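Local coordinates for protein beta-glucuronidase (PDB 6XXW) that probably hydrolyses beta-D-glucuronides, releasing glucuronic acid, as a glycoside hydrolase of family 2, at residues Thr419-Glu425 / Glu454-Tyr460; Glu362-Val366 / His391-Met395; Leu486-Arg491 / Val537-Phe543. All blocks are in the same frame, centred on the assembly; numbering follows the deposited sequence.

Along the chain the three contacts follow one another in series: each closes before the next opens, and none crosses or encloses another. Interaction 2 comes first, closing the loop that leaves strand 358-362 against helix 385-402, the next helix in the chain. Interaction 1 then joins the start of helix 422-438 to the loop between strands 444-448 and 463-467, its centre about 17 Å from that of interaction 2. Last, interaction 3 pairs helix 482-497 with the end of helix 524-538 and the turn leading into strand 544-550, about 30 Å from interaction 2 between centres. All lie in the TIM-barrel domain: interaction 2 within one beta-alpha unit, interactions 1 and 3 each joining two consecutive ones.

Interaction 1 (Thr419-Glu425 / Glu454-Tyr460); sequences TYEDGAE and ETKVSKY
Lys456 N donates to Thr419 O over 2.9 Å, the one backbone hydrogen bond between the segments. Beside it the Thr419 and Thr455 side chains run alongside each other in the same direction, and both hydroxyls bond to the carboxylate of Glu448; Thr419 OG1 also bonds to the hydroxyl of Thr450. Thr455 OG1 accepts from Val457 N as well, which makes an ST turn; the chi1 of Thr455, 169°, places OG1 anti to its own N and beside the carbonyl carbon, turned to the following amides. The two segments belong to successive beta-alpha units of the TIM barrel: the loop after strand 444-448 folds over the start of helix 422-438. Here Val457 CG2 rests against Thr419 CG2, at 3.9 Å. Glu425 reaches out extended across Lys456, and its carboxylate takes up several donors. OE2 receives Tyr460 OH at 2.5 Å on its anti lone pair, meeting the ring at its edge with the carboxylate and ring planes 57° apart. The same oxygen forms a salt bridge with Lys459 NZ at 3.5 Å, while a water joins OE1 to that ammonium. Tyr460 OH has a second partner in Arg429. Lys456 NZ lies 4.1 Å from Asp422 OD2, beyond salt-bridge range, and donates to a water 2.7 Å from NZ, which in turn bonds weakly to Asp422 OD1. Lys456 O, by contrast, is buried without a polar partner.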
ATOM      1  N   THR A 419      31.200 -22.874   6.253  1.00 18.08           N
ATOM      2  CA  THR A 419      31.550 -24.218   6.693  1.00 22.00           C
ATOM      3  C   THR A 419      32.303 -25.013   5.632  1.00 20.25           C
ATOM      4  O   THR A 419      32.722 -26.141   5.913  1.00 20.66           O
ATOM      5  CB  THR A 419      30.282 -24.982   7.090  1.00 17.25           C
ATOM      6  OG1 THR A 419      29.345 -24.924   6.005  1.00 20.35           O
ATOM      7  CG2 THR A 419      29.637 -24.392   8.374  1.00 16.75           C
ATOM      8  N   TYR A 420      32.466 -24.471   4.425  1.00 19.64           N
ATOM      9  CA  TYR A 420      33.287 -25.114   3.405  1.00 19.91           C
ATOM     10  C   TYR A 420      34.781 -24.881   3.635  1.00 26.54           C
ATOM     11  O   TYR A 420      35.610 -25.580   3.044  1.00 27.29           O
ATOM     12  CB  TYR A 420      32.859 -24.606   2.017  1.00 19.97           C
ATOM     13  CG  TYR A 420      32.842 -23.096   1.934  1.00 25.69           C
ATOM     14  CD1 TYR A 420      34.015 -22.387   1.712  1.00 27.57           C
ATOM     15  CD2 TYR A 420      31.664 -22.375   2.121  1.00 27.63           C
ATOM     16  CE1 TYR A 420      34.017 -21.002   1.664  1.00 28.47           C
ATOM     17  CE2 TYR A 420      31.658 -20.985   2.076  1.00 29.08           C
ATOM     18  CZ  TYR A 420      32.842 -20.309   1.841  1.00 30.21           C
ATOM     19  OH  TYR A 420      32.864 -18.935   1.792  1.00 36.83           O
ATOM     20  N   GLU A 421      35.144 -23.921   4.482  1.00 20.97           N
ATOM     21  CA  GLU A 421      36.552 -23.643   4.747  1.00 24.61           C
ATOM     22  C   GLU A 421      37.175 -24.711   5.648  1.00 23.88           C
ATOM     23  O   GLU A 421      36.547 -25.200   6.591  1.00 26.26           O
ATOM     24  CB  GLU A 421      36.713 -22.269   5.406  1.00 21.02           C
ATOM     25  CG  GLU A 421      36.161 -21.104   4.602  1.00 21.02           C
ATOM     26  CD  GLU A 421      36.538 -19.756   5.206  1.00 23.25           C
ATOM     27  OE1 GLU A 421      37.301 -19.735   6.188  1.00 23.88           O
ATOM     28  OE2 GLU A 421      36.069 -18.717   4.702  1.00 27.08           O
ATOM     29  N   ASP A 422      38.439 -25.044   5.367  1.00 30.72           N
ATOM     30  CA  ASP A 422      39.198 -25.961   6.222  1.00 36.10           C
ATOM     31  C   ASP A 422      39.178 -25.525   7.683  1.00 28.00           C
ATOM     32  O   ASP A 422      38.992 -26.346   8.587  1.00 30.57           O
ATOM     33  CB  ASP A 422      40.646 -26.054   5.737  1.00 39.37           C
ATOM     34  CG  ASP A 422      40.799 -26.938   4.514  1.00 54.54           C
ATOM     35  OD1 ASP A 422      41.703 -27.801   4.513  1.00 65.43           O
ATOM     36  OD2 ASP A 422      40.020 -26.769   3.550  1.00 54.74           O
ATOM     37  N   GLY A 423      39.409 -24.233   7.932  1.00 23.65           N
ATOM     38  CA  GLY A 423      39.417 -23.702   9.287  1.00 19.54           C
ATOM     39  C   GLY A 423      38.091 -23.820  10.024  1.00 27.63           C
ATOM     40  O   GLY A 423      38.078 -23.808  11.262  1.00 23.97           O
ATOM     41  N   ALA A 424      36.972 -23.931   9.297  1.00 20.97           N
ATOM     42  CA  ALA A 424      35.679 -24.067   9.958  1.00 19.02           C
ATOM     43  C   ALA A 424      35.540 -25.419  10.642  1.00 20.04           C
ATOM     44  O   ALA A 424      34.792 -25.544  11.617  1.00 18.84           O
ATOM     45  CB  ALA A 424      34.535 -23.888   8.956  1.00 18.70           C
ATOM     46  N   GLU A 425      36.254 -26.433  10.158  1.00 22.57           N
ATOM     47  CA  GLU A 425      36.074 -27.766  10.720  1.00 24.39           C
ATOM     48  C   GLU A 425      36.585 -27.826  12.153  1.00 20.57           C
ATOM     49  O   GLU A 425      35.865 -28.265  13.061  1.00 22.05           O
ATOM     50  CB  GLU A 425      36.761 -28.818   9.844  1.00 23.27           C
ATOM     51  CG  GLU A 425      36.589 -30.233  10.392  1.00 21.88           C
ATOM     52  CD  GLU A 425      36.785 -31.306   9.337  1.00 27.75           C
ATOM     53  OE1 GLU A 425      37.304 -30.993   8.252  1.00 24.81           O
ATOM     54  OE2 GLU A 425      36.421 -32.467   9.593  1.00 25.76           O
ATOM     55  N   GLU A 454      30.053 -29.730   0.223  1.00 20.86           N
ATOM     56  CA  GLU A 454      31.156 -28.855   0.593  1.00 25.74           C
ATOM     57  C   GLU A 454      31.281 -28.608   2.089  1.00 23.89           C
ATOM     58  O   GLU A 454      32.383 -28.277   2.542  1.00 23.37           O
ATOM     59  CB  GLU A 454      31.037 -27.508  -0.127  1.00 29.36           C
ATOM     60  CG  GLU A 454      30.837 -27.652  -1.632  1.00 35.63           C
ATOM     61  CD  GLU A 454      31.158 -26.377  -2.392  1.00 47.83           C
ATOM     62  OE1 GLU A 454      30.738 -25.286  -1.944  1.00 49.80           O
ATOM     63  OE2 GLU A 454      31.816 -26.465  -3.449  1.00 61.47           O
ATOM     64  N   THR A 455      30.209 -28.747   2.873  1.00 19.88           N
ATOM     65  CA  THR A 455      30.333 -28.428   4.290  1.00 18.94           C
ATOM     66  C   THR A 455      31.226 -29.453   4.985  1.00 19.14           C
ATOM     67  O   THR A 455      31.078 -30.662   4.794  1.00 17.87           O
ATOM     68  CB  THR A 455      28.972 -28.349   4.998  1.00 19.61           C
ATOM     69  OG1 THR A 455      29.199 -28.301   6.414  1.00 20.67           O
ATOM     70  CG2 THR A 455      28.059 -29.542   4.660  1.00 19.14           C
ATOM     71  N   LYS A 456      32.159 -28.964   5.789  1.00 19.47           N
ATOM     72  CA  LYS A 456      33.010 -29.828   6.587  1.00 20.88           C
ATOM     73  C   LYS A 456      32.510 -29.969   8.018  1.00 22.69           C
ATOM     74  O   LYS A 456      33.239 -30.490   8.865  1.00 20.59           O
ATOM     75  CB  LYS A 456      34.440 -29.290   6.573  1.00 25.31           C
ATOM     76  CG  LYS A 456      35.109 -29.337   5.189  1.00 22.38           C
ATOM     77  CD  LYS A 456      36.369 -28.506   5.169  1.00 29.61           C
ATOM     78  CE  LYS A 456      37.068 -28.605   3.820  1.00 42.54           C
ATOM     79  NZ  LYS A 456      37.461 -30.013   3.534  1.00 51.87           N
ATOM     80  N   VAL A 457      31.280 -29.523   8.310  1.00 20.03           N
ATOM     81  CA  VAL A 457      30.812 -29.390   9.683  1.00 19.64           C
ATOM     82  C   VAL A 457      29.545 -30.198   9.956  1.00 19.99           C
ATOM     83  O   VAL A 457      29.373 -30.720  11.062  1.00 20.60           O
ATOM     84  CB  VAL A 457      30.605 -27.904  10.047  1.00 20.91           C
ATOM     85  CG1 VAL A 457      29.963 -27.761  11.433  1.00 22.44           C
ATOM     86  CG2 VAL A 457      31.948 -27.164   9.976  1.00 17.08           C
ATOM     87  N   SER A 458      28.634 -30.307   8.976  1.00 17.65           N
ATOM     88  CA  SER A 458      27.345 -30.961   9.228  1.00 18.50           C
ATOM     89  C   SER A 458      27.492 -32.430   9.607  1.00 22.58           C
ATOM     90  O   SER A 458      26.599 -32.980  10.265  1.00 20.74           O
ATOM     91  CB  SER A 458      26.425 -30.836   8.007  1.00 22.97           C
ATOM     92  OG  SER A 458      25.756 -29.572   7.992  1.00 22.42           O
ATOM     93  N   LYS A 459      28.586 -33.084   9.204  1.00 19.43           N
ATOM     94  CA  LYS A 459      28.783 -34.481   9.591  1.00 20.81           C
ATOM     95  C   LYS A 459      28.896 -34.663  11.105  1.00 21.10           C
ATOM     96  O   LYS A 459      28.747 -35.793  11.586  1.00 18.94           O
ATOM     97  CB  LYS A 459      30.024 -35.064   8.894  1.00 23.53           C
ATOM     98  CG  LYS A 459      31.307 -34.229   9.021  1.00 18.97           C
ATOM     99  CD  LYS A 459      32.387 -34.740   8.051  1.00 24.21           C
ATOM    100  CE  LYS A 459      33.734 -34.034   8.249  1.00 27.06           C
ATOM    101  NZ  LYS A 459      34.732 -34.365   7.166  1.00 25.22           N
ATOM    102  N   TYR A 460      29.125 -33.582  11.865  1.00 19.32           N
ATOM    103  CA  TYR A 460      29.311 -33.648  13.311  1.00 20.34           C
ATOM    104  C   TYR A 460      28.051 -33.364  14.130  1.00 22.22           C
ATOM    105  O   TYR A 460      28.109 -33.474  15.357  1.00 22.93           O
ATOM    106  CB  TYR A 460      30.413 -32.673  13.750  1.00 18.80           C
ATOM    107  CG  TYR A 460      31.786 -32.972  13.160  1.00 19.77           C
ATOM    108  CD1 TYR A 460      32.517 -34.082  13.571  1.00 19.50           C
ATOM    109  CD2 TYR A 460      32.336 -32.149  12.178  1.00 17.28           C
ATOM    110  CE1 TYR A 460      33.774 -34.353  13.035  1.00 16.86           C
ATOM    111  CE2 TYR A 460      33.594 -32.405  11.646  1.00 16.78           C
ATOM    112  CZ  TYR A 460      34.306 -33.521  12.079  1.00 20.57           C
ATOM    113  OH  TYR A 460      35.555 -33.789  11.556  1.00 20.19           O
TER
HETATM  114  O   HOH W   1      34.837 -28.596   1.532  1.00 39.33           O
HETATM  115  O   HOH W   2      39.647 -30.268   5.040  1.00 47.80           O
HETATM  116  O   HOH W   3      37.050 -32.536   6.143  1.00 37.94           O

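Interaction 2 (Glu362-Val366 / His391-Met395); sequences EAPAV and HLEIM
Ala365 CB sits 3.3 Å from His391 CE1, approaching the imidazole obliquely, and Ala363 CB comes to 4.0 Å from NE2 of the same ring. The histidine reaches both methyls because its CG stands anti to the backbone N (chi1 -159°), carrying the ring off the helix toward the loop. Purely apolar packing continues along the next turn of the helix. Met395, bent at chi2 and chi3, brings SD to 3.6 Å from Ala363 CB, while the CG2 branch of Ile394 meets Pro364 CD at 3.7 Å. No hydrogen bond crosses between the two segments; the polar atoms of the imidazole are served by others, ND1 by Tyr427 OH and NE2, weakly, by Val413 O. A leucine in place of His391 would probably leave the Tyr427 hydroxyl without this partner and disturb the fit against the two alanine methyls. Ala365 itself is the centre of an inverse gamma turn, which bends the chain just after strand 358-362. The contact lays this loop against helix 385-402; Ala363 and Ala365 also make backbone bonds to strand 408-415, and helix 422-438 packs on His391 and Met395.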
ATOM      1  N   GLU A 362      19.385 -20.830  19.297  1.00 15.81           N
ATOM      2  CA  GLU A 362      20.567 -20.666  18.471  1.00 15.82           C
ATOM      3  C   GLU A 362      21.526 -19.649  19.079  1.00 18.37           C
ATOM      4  O   GLU A 362      21.109 -18.580  19.550  1.00 18.22           O
ATOM      5  CB  GLU A 362      20.147 -20.224  17.063  1.00 16.00           C
ATOM      6  CG  GLU A 362      21.273 -20.075  16.082  1.00 19.02           C
ATOM      7  CD  GLU A 362      20.745 -20.022  14.675  1.00 21.32           C
ATOM      8  OE1 GLU A 362      20.350 -21.095  14.148  1.00 19.28           O
ATOM      9  OE2 GLU A 362      20.704 -18.910  14.111  1.00 18.63           O
ATOM     10  N   ALA A 363      22.811 -19.993  19.057  1.00 18.02           N
ATOM     11  CA  ALA A 363      23.877 -19.083  19.446  1.00 17.41           C
ATOM     12  C   ALA A 363      24.067 -17.996  18.390  1.00 20.43           C
ATOM     13  O   ALA A 363      23.766 -18.203  17.209  1.00 19.63           O
ATOM     14  CB  ALA A 363      25.181 -19.861  19.637  1.00 22.32           C
ATOM     15  N   PRO A 364      24.615 -16.837  18.784  1.00 20.45           N
ATOM     16  CA  PRO A 364      24.686 -15.697  17.854  1.00 20.01           C
ATOM     17  C   PRO A 364      25.807 -15.766  16.824  1.00 20.43           C
ATOM     18  O   PRO A 364      26.304 -14.716  16.397  1.00 20.15           O
ATOM     19  CB  PRO A 364      24.900 -14.493  18.789  1.00 21.20           C
ATOM     20  CG  PRO A 364      24.956 -15.028  20.167  1.00 22.48           C
ATOM     21  CD  PRO A 364      25.146 -16.492  20.112  1.00 21.37           C
ATOM     22  N   ALA A 365      26.204 -16.973  16.410  1.00 18.33           N
ATOM     23  CA  ALA A 365      27.269 -17.155  15.420  1.00 20.19           C
ATOM     24  C   ALA A 365      26.687 -17.057  14.006  1.00 17.25           C
ATOM     25  O   ALA A 365      26.634 -18.013  13.229  1.00 18.28           O
ATOM     26  CB  ALA A 365      27.985 -18.482  15.641  1.00 18.53           C
ATOM     27  N   VAL A 366      26.246 -15.849  13.685  1.00 19.15           N
ATOM     28  CA  VAL A 366      25.684 -15.515  12.386  1.00 19.05           C
ATOM     29  C   VAL A 366      26.532 -14.385  11.821  1.00 16.62           C
ATOM     30  O   VAL A 366      27.060 -13.555  12.566  1.00 18.61           O
ATOM     31  CB  VAL A 366      24.189 -15.117  12.503  1.00 18.81           C
ATOM     32  CG1 VAL A 366      24.006 -13.943  13.476  1.00 14.20           C
ATOM     33  CG2 VAL A 366      23.576 -14.801  11.114  1.00 16.88           C
ATOM     34  N   HIS A 391      32.727 -17.848  21.692  1.00 17.08           N
ATOM     35  CA  HIS A 391      31.656 -18.772  21.330  1.00 19.30           C
ATOM     36  C   HIS A 391      31.465 -19.842  22.403  1.00 19.86           C
ATOM     37  O   HIS A 391      30.328 -20.164  22.782  1.00 19.63           O
ATOM     38  CB  HIS A 391      31.982 -19.392  19.973  1.00 18.99           C
ATOM     39  CG  HIS A 391      30.801 -19.950  19.233  1.00 19.45           C
ATOM     40  ND1 HIS A 391      30.810 -20.129  17.862  1.00 19.37           N
ATOM     41  CD2 HIS A 391      29.600 -20.406  19.663  1.00 17.01           C
ATOM     42  CE1 HIS A 391      29.663 -20.662  17.482  1.00 16.08           C
ATOM     43  NE2 HIS A 391      28.904 -20.827  18.553  1.00 17.44           N
ATOM     44  N   LEU A 392      32.567 -20.400  22.912  1.00 18.09           N
ATOM     45  CA  LEU A 392      32.469 -21.423  23.952  1.00 17.45           C
ATOM     46  C   LEU A 392      31.887 -20.853  25.238  1.00 18.63           C
ATOM     47  O   LEU A 392      31.084 -21.512  25.911  1.00 19.28           O
ATOM     48  CB  LEU A 392      33.846 -22.038  24.224  1.00 19.04           C
ATOM     49  CG  LEU A 392      34.487 -22.779  23.052  1.00 19.62           C
ATOM     50  CD1 LEU A 392      35.977 -23.061  23.327  1.00 27.75           C
ATOM     51  CD2 LEU A 392      33.729 -24.063  22.691  1.00 20.04           C
ATOM     52  N   GLU A 393      32.300 -19.643  25.619  1.00 19.29           N
ATOM     53  CA  GLU A 393      31.699 -19.017  26.796  1.00 20.76           C
ATOM     54  C   GLU A 393      30.212 -18.758  26.577  1.00 20.23           C
ATOM     55  O   GLU A 393      29.401 -18.901  27.505  1.00 20.89           O
ATOM     56  CB  GLU A 393      32.440 -17.725  27.143  1.00 21.46           C
ATOM     57  CG  GLU A 393      33.920 -17.969  27.451  1.00 36.83           C
ATOM     58  CD  GLU A 393      34.651 -16.738  27.976  1.00 49.14           C
ATOM     59  OE1 GLU A 393      34.929 -15.821  27.176  1.00 49.29           O
ATOM     60  OE2 GLU A 393      34.968 -16.702  29.185  1.00 58.94           O
ATOM     61  N   ILE A 394      29.835 -18.385  25.351  1.00 20.64           N
ATOM     62  CA  ILE A 394      28.424 -18.152  25.036  1.00 20.76           C
ATOM     63  C   ILE A 394      27.607 -19.425  25.239  1.00 14.71           C
ATOM     64  O   ILE A 394      26.532 -19.402  25.852  1.00 20.77           O
ATOM     65  CB  ILE A 394      28.273 -17.621  23.598  1.00 22.28           C
ATOM     66  CG1 ILE A 394      28.717 -16.157  23.513  1.00 23.86           C
ATOM     67  CG2 ILE A 394      26.827 -17.815  23.096  1.00 21.61           C
ATOM     68  CD1 ILE A 394      28.085 -15.264  24.541  1.00 18.95           C
ATOM     69  N   MET A 395      28.088 -20.551  24.704  1.00 18.70           N
ATOM     70  CA  MET A 395      27.370 -21.814  24.890  1.00 19.11           C
ATOM     71  C   MET A 395      27.214 -22.147  26.370  1.00 18.37           C
ATOM     72  O   MET A 395      26.166 -22.652  26.794  1.00 17.91           O
ATOM     73  CB  MET A 395      28.086 -22.968  24.169  1.00 15.13           C
ATOM     74  CG  MET A 395      28.323 -22.784  22.672  1.00 17.98           C
ATOM     75  SD  MET A 395      26.838 -22.254  21.767  1.00 21.76           S
ATOM     76  CE  MET A 395      25.683 -23.567  22.149  1.00 17.29           C
TER

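Interaction 3 (Leu486-Arg491 / Val537-Phe543); sequences LERDLR and VLDRLDF
Glu487 and Arg540 form a salt bridge between the two segments. Traced outward, Glu487 begins with CB 4.0 Å from Val537 CG1. With CG anti to the backbone N (chi1 170°) and the chain extended beyond it, the carboxylate is carried out between two arginines. OE1 is gripped side-on by Arg491, one turn later on the same helix: NE and NH2 both donate to this one oxygen, at 2.9 and 3.0 Å, and the oxygen lies in the guanidinium plane. OE2 turns to Arg540 and faces the guanidinium edge-on; NH1 donates to it at 2.5 Å from the syn side, 31° out of the carboxylate plane, and NH2 adds a weak bond. The carboxylate plane stands 44° from the Arg540 guanidinium. Held by four N-H groups, one of them weakly, the carboxylate is likely to be fixed in its rotation, and its charge is shared between two guanidinium groups. The helices concerned, 482-497 and 524-538, are neighbouring outer helices of the TIM barrel, and a type I beta turn from Leu538 to Leu541 leads the second toward strand 544-550. Beside the charged network the packing is apolar. Leu486 CD2 rests 3.9 Å from Val537 CB, and Leu490 sends CD1 tightly against Leu538 CD2, at 3.5 Å, while its CB faces Leu541 CD1. The other methyl of Leu541, CD2, lies over one face of the Arg491 guanidinium, closest to NH2. Phe543 brings CE1 to 3.4 Å from Leu490 O, approaching obliquely, and its ring also stacks with Tyr494; Leu538 continues inward onto Leu503 of strand 501-505.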
ATOM      1  N   LEU A 486      15.343 -28.762  -5.588  1.00 19.06           N
ATOM      2  CA  LEU A 486      15.222 -29.013  -4.158  1.00 21.68           C
ATOM      3  C   LEU A 486      15.252 -30.501  -3.857  1.00 24.07           C
ATOM      4  O   LEU A 486      15.897 -30.926  -2.891  1.00 21.55           O
ATOM      5  CB  LEU A 486      13.945 -28.376  -3.610  1.00 16.35           C
ATOM      6  CG  LEU A 486      13.780 -28.544  -2.094  1.00 18.40           C
ATOM      7  CD1 LEU A 486      14.921 -27.872  -1.342  1.00 21.36           C
ATOM      8  CD2 LEU A 486      12.410 -28.006  -1.636  1.00 16.09           C
ATOM      9  N   GLU A 487      14.575 -31.314  -4.676  1.00 21.08           N
ATOM     10  CA  GLU A 487      14.580 -32.750  -4.412  1.00 21.44           C
ATOM     11  C   GLU A 487      15.976 -33.336  -4.577  1.00 20.53           C
ATOM     12  O   GLU A 487      16.422 -34.126  -3.737  1.00 23.82           O
ATOM     13  CB  GLU A 487      13.595 -33.482  -5.325  1.00 26.13           C
ATOM     14  CG  GLU A 487      13.758 -34.998  -5.237  1.00 32.11           C
ATOM     15  CD  GLU A 487      12.507 -35.767  -5.623  1.00 39.79           C
ATOM     16  OE1 GLU A 487      12.503 -37.003  -5.451  1.00 37.67           O
ATOM     17  OE2 GLU A 487      11.533 -35.147  -6.105  1.00 39.48           O
ATOM     18  N   ARG A 488      16.680 -32.964  -5.648  1.00 22.68           N
ATOM     19  CA  ARG A 488      18.049 -33.435  -5.835  1.00 23.16           C
ATOM     20  C   ARG A 488      18.943 -33.028  -4.670  1.00 22.95           C
ATOM     21  O   ARG A 488      19.765 -33.824  -4.198  1.00 23.45           O
ATOM     22  CB  ARG A 488      18.623 -32.889  -7.145  1.00 23.76           C
ATOM     23  CG  ARG A 488      18.076 -33.565  -8.395  1.00 32.87           C
ATOM     24  CD  ARG A 488      18.209 -32.666  -9.628  1.00 40.85           C
ATOM     25  NE  ARG A 488      19.588 -32.553 -10.081  1.00 53.51           N
ATOM     26  CZ  ARG A 488      20.177 -33.432 -10.886  1.00 60.76           C
ATOM     27  NH1 ARG A 488      19.500 -34.488 -11.321  1.00 64.06           N
ATOM     28  NH2 ARG A 488      21.440 -33.259 -11.252  1.00 53.34           N
ATOM     29  N   ASP A 489      18.818 -31.783  -4.212  1.00 22.80           N
ATOM     30  CA  ASP A 489      19.673 -31.301  -3.133  1.00 19.55           C
ATOM     31  C   ASP A 489      19.416 -32.069  -1.846  1.00 20.86           C
ATOM     32  O   ASP A 489      20.349 -32.605  -1.235  1.00 18.44           O
ATOM     33  CB  ASP A 489      19.448 -29.804  -2.917  1.00 22.82           C
ATOM     34  CG  ASP A 489      20.473 -29.194  -1.978  1.00 24.43           C
ATOM     35  OD1 ASP A 489      21.654 -29.576  -2.062  1.00 33.34           O
ATOM     36  OD2 ASP A 489      20.107 -28.326  -1.174  1.00 30.89           O
ATOM     37  N   LEU A 490      18.146 -32.159  -1.433  1.00 20.23           N
ATOM     38  CA  LEU A 490      17.835 -32.790  -0.156  1.00 20.10           C
ATOM     39  C   LEU A 490      18.174 -34.275  -0.157  1.00 23.04           C
ATOM     40  O   LEU A 490      18.578 -34.807   0.883  1.00 22.63           O
ATOM     41  CB  LEU A 490      16.367 -32.575   0.206  1.00 17.37           C
ATOM     42  CG  LEU A 490      16.013 -31.113   0.492  1.00 19.86           C
ATOM     43  CD1 LEU A 490      14.536 -30.957   0.785  1.00 22.29           C
ATOM     44  CD2 LEU A 490      16.860 -30.575   1.646  1.00 22.05           C
ATOM     45  N   ARG A 491      18.014 -34.961  -1.297  1.00 21.55           N
ATOM     46  CA  ARG A 491      18.445 -36.357  -1.370  1.00 24.10           C
ATOM     47  C   ARG A 491      19.953 -36.480  -1.208  1.00 20.88           C
ATOM     48  O   ARG A 491      20.442 -37.469  -0.647  1.00 23.28           O
ATOM     49  CB  ARG A 491      18.009 -36.989  -2.691  1.00 18.42           C
ATOM     50  CG  ARG A 491      16.490 -37.179  -2.805  1.00 21.00           C
ATOM     51  CD  ARG A 491      16.133 -38.079  -3.994  1.00 30.87           C
ATOM     52  NE  ARG A 491      14.690 -38.295  -4.084  1.00 33.79           N
ATOM     53  CZ  ARG A 491      14.022 -39.191  -3.361  1.00 31.75           C
ATOM     54  NH1 ARG A 491      14.664 -39.970  -2.503  1.00 40.44           N
ATOM     55  NH2 ARG A 491      12.712 -39.317  -3.504  1.00 33.79           N
ATOM     56  N   VAL A 537       7.577 -30.811  -2.284  1.00 21.52           N
ATOM     57  CA  VAL A 537       8.762 -31.657  -2.372  1.00 20.97           C
ATOM     58  C   VAL A 537       9.008 -32.370  -1.044  1.00 23.03           C
ATOM     59  O   VAL A 537       9.238 -33.584  -1.006  1.00 21.27           O
ATOM     60  CB  VAL A 537       9.985 -30.824  -2.791  1.00 20.33           C
ATOM     61  CG1 VAL A 537      11.255 -31.643  -2.640  1.00 20.47           C
ATOM     62  CG2 VAL A 537       9.837 -30.320  -4.211  1.00 20.76           C
ATOM     63  N   LEU A 538       8.954 -31.626   0.067  1.00 19.72           N
ATOM     64  CA  LEU A 538       9.246 -32.214   1.375  1.00 19.92           C
ATOM     65  C   LEU A 538       8.322 -33.381   1.684  1.00 21.88           C
ATOM     66  O   LEU A 538       8.732 -34.360   2.323  1.00 22.50           O
ATOM     67  CB  LEU A 538       9.123 -31.154   2.472  1.00 19.84           C
ATOM     68  CG  LEU A 538       9.917 -29.863   2.301  1.00 19.41           C
ATOM     69  CD1 LEU A 538       9.740 -28.997   3.552  1.00 19.58           C
ATOM     70  CD2 LEU A 538      11.394 -30.164   2.050  1.00 16.15           C
ATOM     71  N   ASP A 539       7.064 -33.301   1.238  1.00 19.30           N
ATOM     72  CA  ASP A 539       6.111 -34.353   1.562  1.00 22.21           C
ATOM     73  C   ASP A 539       6.496 -35.683   0.928  1.00 26.00           C
ATOM     74  O   ASP A 539       6.036 -36.731   1.389  1.00 25.45           O
ATOM     75  CB  ASP A 539       4.706 -33.954   1.117  1.00 23.08           C
ATOM     76  CG  ASP A 539       4.113 -32.864   1.984  1.00 26.13           C
ATOM     77  OD1 ASP A 539       4.582 -32.672   3.124  1.00 24.61           O
ATOM     78  OD2 ASP A 539       3.178 -32.195   1.517  1.00 28.57           O
ATOM     79  N   ARG A 540       7.328 -35.665  -0.105  1.00 21.58           N
ATOM     80  CA  ARG A 540       7.723 -36.888  -0.788  1.00 27.15           C
ATOM     81  C   ARG A 540       8.994 -37.500  -0.217  1.00 26.39           C
ATOM     82  O   ARG A 540       9.431 -38.552  -0.701  1.00 25.31           O
ATOM     83  CB  ARG A 540       7.896 -36.603  -2.280  1.00 25.31           C
ATOM     84  CG  ARG A 540       6.594 -36.122  -2.889  1.00 31.26           C
ATOM     85  CD  ARG A 540       6.640 -36.091  -4.396  1.00 41.28           C
ATOM     86  NE  ARG A 540       7.267 -34.873  -4.889  1.00 36.89           N
ATOM     87  CZ  ARG A 540       8.483 -34.833  -5.416  1.00 42.00           C
ATOM     88  NH1 ARG A 540       9.192 -35.954  -5.509  1.00 36.97           N
ATOM     89  NH2 ARG A 540       8.989 -33.682  -5.851  1.00 35.14           N
ATOM     90  N   LEU A 541       9.576 -36.882   0.809  1.00 20.42           N
ATOM     91  CA  LEU A 541      10.869 -37.286   1.355  1.00 25.68           C
ATOM     92  C   LEU A 541      10.688 -37.700   2.815  1.00 28.29           C
ATOM     93  O   LEU A 541      10.465 -36.849   3.689  1.00 20.42           O
ATOM     94  CB  LEU A 541      11.879 -36.145   1.222  1.00 24.16           C
ATOM     95  CG  LEU A 541      12.060 -35.569  -0.189  1.00 22.47           C
ATOM     96  CD1 LEU A 541      13.041 -34.398  -0.175  1.00 22.73           C
ATOM     97  CD2 LEU A 541      12.545 -36.650  -1.150  1.00 25.61           C
ATOM     98  N   ASP A 542      10.809 -39.005   3.087  1.00 19.80           N
ATOM     99  CA  ASP A 542      10.527 -39.491   4.437  1.00 25.69           C
ATOM    100  C   ASP A 542      11.603 -39.116   5.456  1.00 25.27           C
ATOM    101  O   ASP A 542      11.378 -39.296   6.659  1.00 29.93           O
ATOM    102  CB  ASP A 542      10.306 -41.015   4.423  1.00 31.27           C
ATOM    103  CG  ASP A 542      11.564 -41.817   4.084  1.00 33.35           C
ATOM    104  OD1 ASP A 542      12.656 -41.242   3.875  1.00 28.12           O
ATOM    105  OD2 ASP A 542      11.455 -43.059   4.036  1.00 43.64           O
ATOM    106  N   PHE A 543      12.744 -38.593   5.024  1.00 20.09           N
ATOM    107  CA  PHE A 543      13.796 -38.186   5.949  1.00 20.94           C
ATOM    108  C   PHE A 543      13.715 -36.708   6.324  1.00 23.70           C
ATOM    109  O   PHE A 543      14.496 -36.247   7.158  1.00 21.04           O
ATOM    110  CB  PHE A 543      15.178 -38.508   5.361  1.00 20.20           C
ATOM    111  CG  PHE A 543      15.392 -37.990   3.959  1.00 23.99           C
ATOM    112  CD1 PHE A 543      15.732 -36.660   3.735  1.00 20.07           C
ATOM    113  CD2 PHE A 543      15.272 -38.835   2.870  1.00 21.26           C
ATOM    114  CE1 PHE A 543      15.928 -36.180   2.448  1.00 23.49           C
ATOM    115  CE2 PHE A 543      15.475 -38.367   1.584  1.00 26.33           C
ATOM    116  CZ  PHE A 543      15.802 -37.034   1.371  1.00 22.58           C
TER